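Local coordinates for protein CrmK (PDB 5I1V) that is a flavoenzyme oxidase with covalently bound FAD that takes part in recycling shunt products during caerulomycin biosynthesis, at residues D239-R253 / W297-A309. Residues are numbered along the deposited sequence; the frame is centred on the assembly and turned at random.
Sequences DYVRLVSNFLDWQLR and WFLAELNEGVAVA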
# COMPACT_ATOMS: atom_id res chain seq x y z
N ASP A 239 16.69 -32.98 0.62
CA ASP A 239 16.67 -31.82 -0.29
C ASP A 239 16.58 -30.51 0.48
O ASP A 239 17.28 -29.56 0.14
CB ASP A 239 15.51 -31.86 -1.28
CG ASP A 239 15.72 -32.88 -2.38
OD1 ASP A 239 16.87 -33.36 -2.55
OD2 ASP A 239 14.72 -33.17 -3.08
N TYR A 240 15.70 -30.43 1.46
CA TYR A 240 15.61 -29.19 2.23
C TYR A 240 16.97 -28.83 2.82
O TYR A 240 17.42 -27.68 2.66
CB TYR A 240 14.55 -29.27 3.32
CG TYR A 240 14.50 -28.00 4.15
CD1 TYR A 240 13.76 -26.91 3.71
CD2 TYR A 240 15.22 -27.88 5.33
CE1 TYR A 240 13.70 -25.75 4.45
CE2 TYR A 240 15.17 -26.71 6.08
CZ TYR A 240 14.40 -25.65 5.62
OH TYR A 240 14.34 -24.44 6.30
N VAL A 241 17.61 -29.78 3.51
CA VAL A 241 18.89 -29.54 4.19
C VAL A 241 19.95 -29.11 3.18
O VAL A 241 20.68 -28.12 3.38
CB VAL A 241 19.36 -30.76 5.05
CG1 VAL A 241 20.77 -30.53 5.63
CG2 VAL A 241 18.37 -31.05 6.19
N ARG A 242 20.00 -29.77 2.04
CA ARG A 242 21.01 -29.42 1.05
C ARG A 242 20.79 -28.02 0.42
O ARG A 242 21.70 -27.19 0.34
CB ARG A 242 21.04 -30.46 -0.04
CG ARG A 242 22.10 -30.16 -1.08
CD ARG A 242 23.49 -30.20 -0.50
NE ARG A 242 24.47 -29.84 -1.51
CZ ARG A 242 25.09 -30.70 -2.32
NH1 ARG A 242 24.83 -32.00 -2.26
NH2 ARG A 242 25.97 -30.25 -3.20
N LEU A 243 19.56 -27.78 0.00
CA LEU A 243 19.16 -26.48 -0.54
C LEU A 243 19.49 -25.28 0.36
O LEU A 243 20.12 -24.33 -0.07
CB LEU A 243 17.67 -26.48 -0.83
CG LEU A 243 17.15 -25.12 -1.29
CD1 LEU A 243 17.84 -24.72 -2.58
CD2 LEU A 243 15.64 -25.16 -1.45
N VAL A 244 19.04 -25.32 1.60
CA VAL A 244 19.38 -24.26 2.54
C VAL A 244 20.90 -24.19 2.77
O VAL A 244 21.46 -23.09 2.88
CB VAL A 244 18.67 -24.44 3.89
CG1 VAL A 244 19.20 -23.43 4.91
CG2 VAL A 244 17.18 -24.31 3.72
N SER A 245 21.56 -25.34 2.91
CA SER A 245 23.04 -25.37 3.04
C SER A 245 23.69 -24.68 1.85
O SER A 245 24.61 -23.89 2.00
CB SER A 245 23.58 -26.80 3.17
OG SER A 245 23.09 -27.38 4.35
N ASN A 246 23.23 -25.00 0.65
CA ASN A 246 23.77 -24.35 -0.56
C ASN A 246 23.63 -22.84 -0.53
O ASN A 246 24.55 -22.14 -0.93
CB ASN A 246 23.12 -24.86 -1.83
CG ASN A 246 23.52 -26.30 -2.14
OD1 ASN A 246 24.46 -26.82 -1.53
ND2 ASN A 246 22.84 -26.91 -3.07
N PHE A 247 22.45 -22.38 -0.11
CA PHE A 247 22.17 -20.94 0.03
C PHE A 247 23.13 -20.30 1.02
O PHE A 247 23.80 -19.34 0.70
CB PHE A 247 20.74 -20.74 0.51
CG PHE A 247 20.32 -19.29 0.57
CD1 PHE A 247 19.88 -18.64 -0.57
CD2 PHE A 247 20.36 -18.58 1.75
CE1 PHE A 247 19.49 -17.30 -0.54
CE2 PHE A 247 19.99 -17.23 1.80
CZ PHE A 247 19.53 -16.60 0.66
N LEU A 248 23.24 -20.88 2.21
CA LEU A 248 24.10 -20.32 3.25
C LEU A 248 25.55 -20.29 2.81
O LEU A 248 26.24 -19.26 3.01
CB LEU A 248 23.95 -21.07 4.56
CG LEU A 248 22.55 -21.09 5.16
CD1 LEU A 248 22.52 -21.94 6.42
CD2 LEU A 248 22.02 -19.71 5.45
N ASP A 249 26.02 -21.36 2.17
CA ASP A 249 27.44 -21.41 1.75
C ASP A 249 27.72 -20.35 0.75
O ASP A 249 28.74 -19.67 0.84
CB ASP A 249 27.84 -22.76 1.12
CG ASP A 249 27.79 -23.91 2.11
OD1 ASP A 249 27.89 -23.65 3.33
OD2 ASP A 249 27.62 -25.08 1.66
N TRP A 250 26.85 -20.22 -0.24
CA TRP A 250 27.05 -19.20 -1.26
C TRP A 250 27.02 -17.80 -0.60
O TRP A 250 27.87 -16.98 -0.89
CB TRP A 250 26.01 -19.29 -2.39
CG TRP A 250 26.28 -18.39 -3.53
CD1 TRP A 250 26.94 -18.69 -4.69
CD2 TRP A 250 25.97 -16.98 -3.60
NE1 TRP A 250 27.03 -17.57 -5.49
CE2 TRP A 250 26.45 -16.51 -4.83
CE3 TRP A 250 25.31 -16.09 -2.75
CZ2 TRP A 250 26.30 -15.17 -5.24
CZ3 TRP A 250 25.19 -14.75 -3.15
CH2 TRP A 250 25.66 -14.32 -4.37
N GLN A 251 26.07 -17.55 0.31
CA GLN A 251 25.98 -16.21 0.93
C GLN A 251 27.23 -15.91 1.77
O GLN A 251 27.77 -14.79 1.74
CB GLN A 251 24.74 -16.10 1.79
CG GLN A 251 23.44 -16.17 1.04
CD GLN A 251 23.25 -15.02 0.05
OE1 GLN A 251 23.91 -13.96 0.15
NE2 GLN A 251 22.32 -15.20 -0.89
N LEU A 252 27.72 -16.91 2.51
CA LEU A 252 28.89 -16.71 3.35
C LEU A 252 30.22 -16.60 2.59
O LEU A 252 31.20 -16.12 3.14
CB LEU A 252 28.98 -17.74 4.44
CG LEU A 252 27.82 -17.66 5.44
CD1 LEU A 252 27.64 -19.02 6.08
CD2 LEU A 252 28.00 -16.56 6.47
N ARG A 253 30.23 -16.99 1.33
CA ARG A 253 31.36 -16.70 0.44
C ARG A 253 31.22 -15.36 -0.25
O ARG A 253 32.16 -14.92 -0.90
CB ARG A 253 31.50 -17.77 -0.65
CG ARG A 253 32.20 -19.02 -0.15
CD ARG A 253 31.83 -20.26 -0.95
NE ARG A 253 31.48 -19.94 -2.33
CZ ARG A 253 30.47 -20.50 -3.01
NH1 ARG A 253 29.69 -21.44 -2.46
NH2 ARG A 253 30.24 -20.10 -4.25
N TRP A 297 24.67 -18.22 -12.32
CA TRP A 297 25.64 -18.98 -11.51
C TRP A 297 25.10 -19.22 -10.13
O TRP A 297 25.23 -20.32 -9.59
CB TRP A 297 26.99 -18.27 -11.37
CG TRP A 297 27.73 -18.15 -12.65
CD1 TRP A 297 27.60 -18.96 -13.76
CD2 TRP A 297 28.73 -17.18 -12.97
NE1 TRP A 297 28.44 -18.52 -14.76
CE2 TRP A 297 29.14 -17.43 -14.30
CE3 TRP A 297 29.31 -16.12 -12.27
CZ2 TRP A 297 30.12 -16.65 -14.94
CZ3 TRP A 297 30.27 -15.32 -12.91
CH2 TRP A 297 30.68 -15.61 -14.22
N PHE A 298 24.48 -18.18 -9.57
CA PHE A 298 23.92 -18.29 -8.24
C PHE A 298 22.78 -19.31 -8.24
O PHE A 298 22.77 -20.22 -7.44
CB PHE A 298 23.48 -16.90 -7.74
CG PHE A 298 22.58 -16.94 -6.54
CD1 PHE A 298 23.07 -17.37 -5.34
CD2 PHE A 298 21.24 -16.49 -6.61
CE1 PHE A 298 22.24 -17.43 -4.21
CE2 PHE A 298 20.43 -16.52 -5.49
CZ PHE A 298 20.93 -16.99 -4.30
N LEU A 299 21.85 -19.19 -9.18
CA LEU A 299 20.70 -20.08 -9.25
C LEU A 299 21.16 -21.56 -9.46
O LEU A 299 20.59 -22.47 -8.89
CB LEU A 299 19.74 -19.64 -10.34
CG LEU A 299 19.04 -18.28 -10.13
CD1 LEU A 299 18.23 -17.95 -11.36
CD2 LEU A 299 18.14 -18.29 -8.89
N ALA A 300 22.20 -21.77 -10.25
CA ALA A 300 22.76 -23.13 -10.44
C ALA A 300 23.34 -23.70 -9.14
O ALA A 300 23.13 -24.89 -8.84
CB ALA A 300 23.81 -23.14 -11.54
N GLU A 301 24.06 -22.90 -8.37
CA GLU A 301 24.64 -23.42 -7.12
C GLU A 301 23.58 -23.87 -6.14
O GLU A 301 23.74 -24.88 -5.44
CB GLU A 301 25.52 -22.40 -6.40
CG GLU A 301 26.87 -22.16 -7.04
CD GLU A 301 27.99 -21.90 -6.04
OE1 GLU A 301 27.87 -22.22 -4.83
OE2 GLU A 301 29.03 -21.37 -6.49
N LEU A 302 22.48 -23.12 -6.06
CA LEU A 302 21.39 -23.52 -5.17
C LEU A 302 20.90 -24.90 -5.45
O LEU A 302 20.50 -25.60 -4.52
CB LEU A 302 20.18 -22.61 -5.33
CG LEU A 302 20.31 -21.22 -4.72
CD1 LEU A 302 18.92 -20.60 -4.68
CD2 LEU A 302 20.91 -21.28 -3.34
N ASN A 303 20.87 -25.27 -6.72
CA ASN A 303 20.37 -26.57 -7.14
C ASN A 303 21.32 -27.74 -7.05
O ASN A 303 20.89 -28.87 -7.27
CB ASN A 303 19.97 -26.52 -8.59
CG ASN A 303 18.84 -25.57 -8.84
OD1 ASN A 303 17.95 -25.40 -7.99
ND2 ASN A 303 18.86 -24.96 -10.02
N GLU A 304 22.59 -27.54 -6.79
CA GLU A 304 23.46 -28.68 -6.92
C GLU A 304 23.24 -29.68 -5.75
O GLU A 304 23.17 -29.30 -4.58
CB GLU A 304 24.92 -28.31 -7.26
CG GLU A 304 25.75 -27.51 -6.28
CD GLU A 304 26.90 -26.71 -6.94
OE1 GLU A 304 26.89 -26.53 -8.18
OE2 GLU A 304 27.82 -26.24 -6.23
N GLY A 305 23.00 -30.95 -6.11
CA GLY A 305 22.68 -32.00 -5.14
C GLY A 305 21.24 -32.03 -4.65
O GLY A 305 20.93 -32.76 -3.72
N VAL A 306 20.36 -31.24 -5.28
CA VAL A 306 18.99 -31.04 -4.80
C VAL A 306 18.07 -31.64 -5.86
O VAL A 306 18.10 -31.21 -7.01
CB VAL A 306 18.69 -29.52 -4.65
CG1 VAL A 306 17.22 -29.26 -4.32
CG2 VAL A 306 19.59 -28.92 -3.59
N ALA A 307 17.25 -32.62 -5.48
CA ALA A 307 16.42 -33.32 -6.46
C ALA A 307 15.26 -32.47 -7.01
O ALA A 307 15.04 -32.48 -8.20
CB ALA A 307 15.89 -34.65 -5.88
N VAL A 308 14.56 -31.72 -6.15
CA VAL A 308 13.40 -30.88 -6.59
C VAL A 308 13.88 -29.81 -7.54
O VAL A 308 14.78 -29.04 -7.19
CB VAL A 308 12.72 -30.07 -5.45
CG1 VAL A 308 11.31 -29.68 -5.87
CG2 VAL A 308 12.71 -30.81 -4.14
N ALA A 309 13.28 -29.72 -8.72
CA ALA A 309 13.60 -28.63 -9.66
C ALA A 309 12.70 -27.48 -9.25
O ALA A 309 11.52 -27.70 -9.01
CB ALA A 309 13.28 -29.03 -11.08
O HOH W 1 26.88 -27.75 -3.42
O HOH W 2 26.73 -23.19 -2.45
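Asp239 receives the backbone N-H of Ala307 on OD1, 3.0 Å from N and nearly straight, though from above the carboxylate plane; Val308 N adds a weak bond to OD2. Arg242 lays a face of its guanidinium over Glu304 O and Gly305 CA, while NE donates within its own plane to Asn246 OD1, 3.0 Å away. Leu243 CD1 packs on Leu302 and its CB on Val306 CG2. Buried Asn246 spends both ND2 protons on backbone carbonyls near the C-terminal part of helix 291-303, bonding Leu302 O at 3.0 Å from above the carbonyl plane and Glu304 O at 2.8 Å on a lone pair. The amide, its OD1 also held by Arg242, is thereby fixed in rotation. The axes of segments 239-253 and 297-303 come within 8.5 Å, their N-to-C directions 141° apart and so roughly antiparallel; both helices pack on the large antiparallel sheet of this FAD-linked oxidoreductase, where Met280 lies against Phe247, Phe298 and Leu302. Phe247 meets Leu302 CD2 at its ring edge. With CG anti to the backbone N (chi1 -172°), Trp250 presents an indole face to Phe298, whose CD1 stands 3.4 Å from CD2 of Trp250 in an edge-to-face pair with planes 56° apart; Glu301 CD sits at the indole edge. Replacing Trp250 by an alanine removes the indole, which would probably leave the Phe298 edge without its aromatic face and open a gap beside the Glu301 carboxylate. Arg253 grips that carboxylate end-on in a salt bridge, NH1 to OE1 and NH2 to OE2, the latter 2.8 Å long.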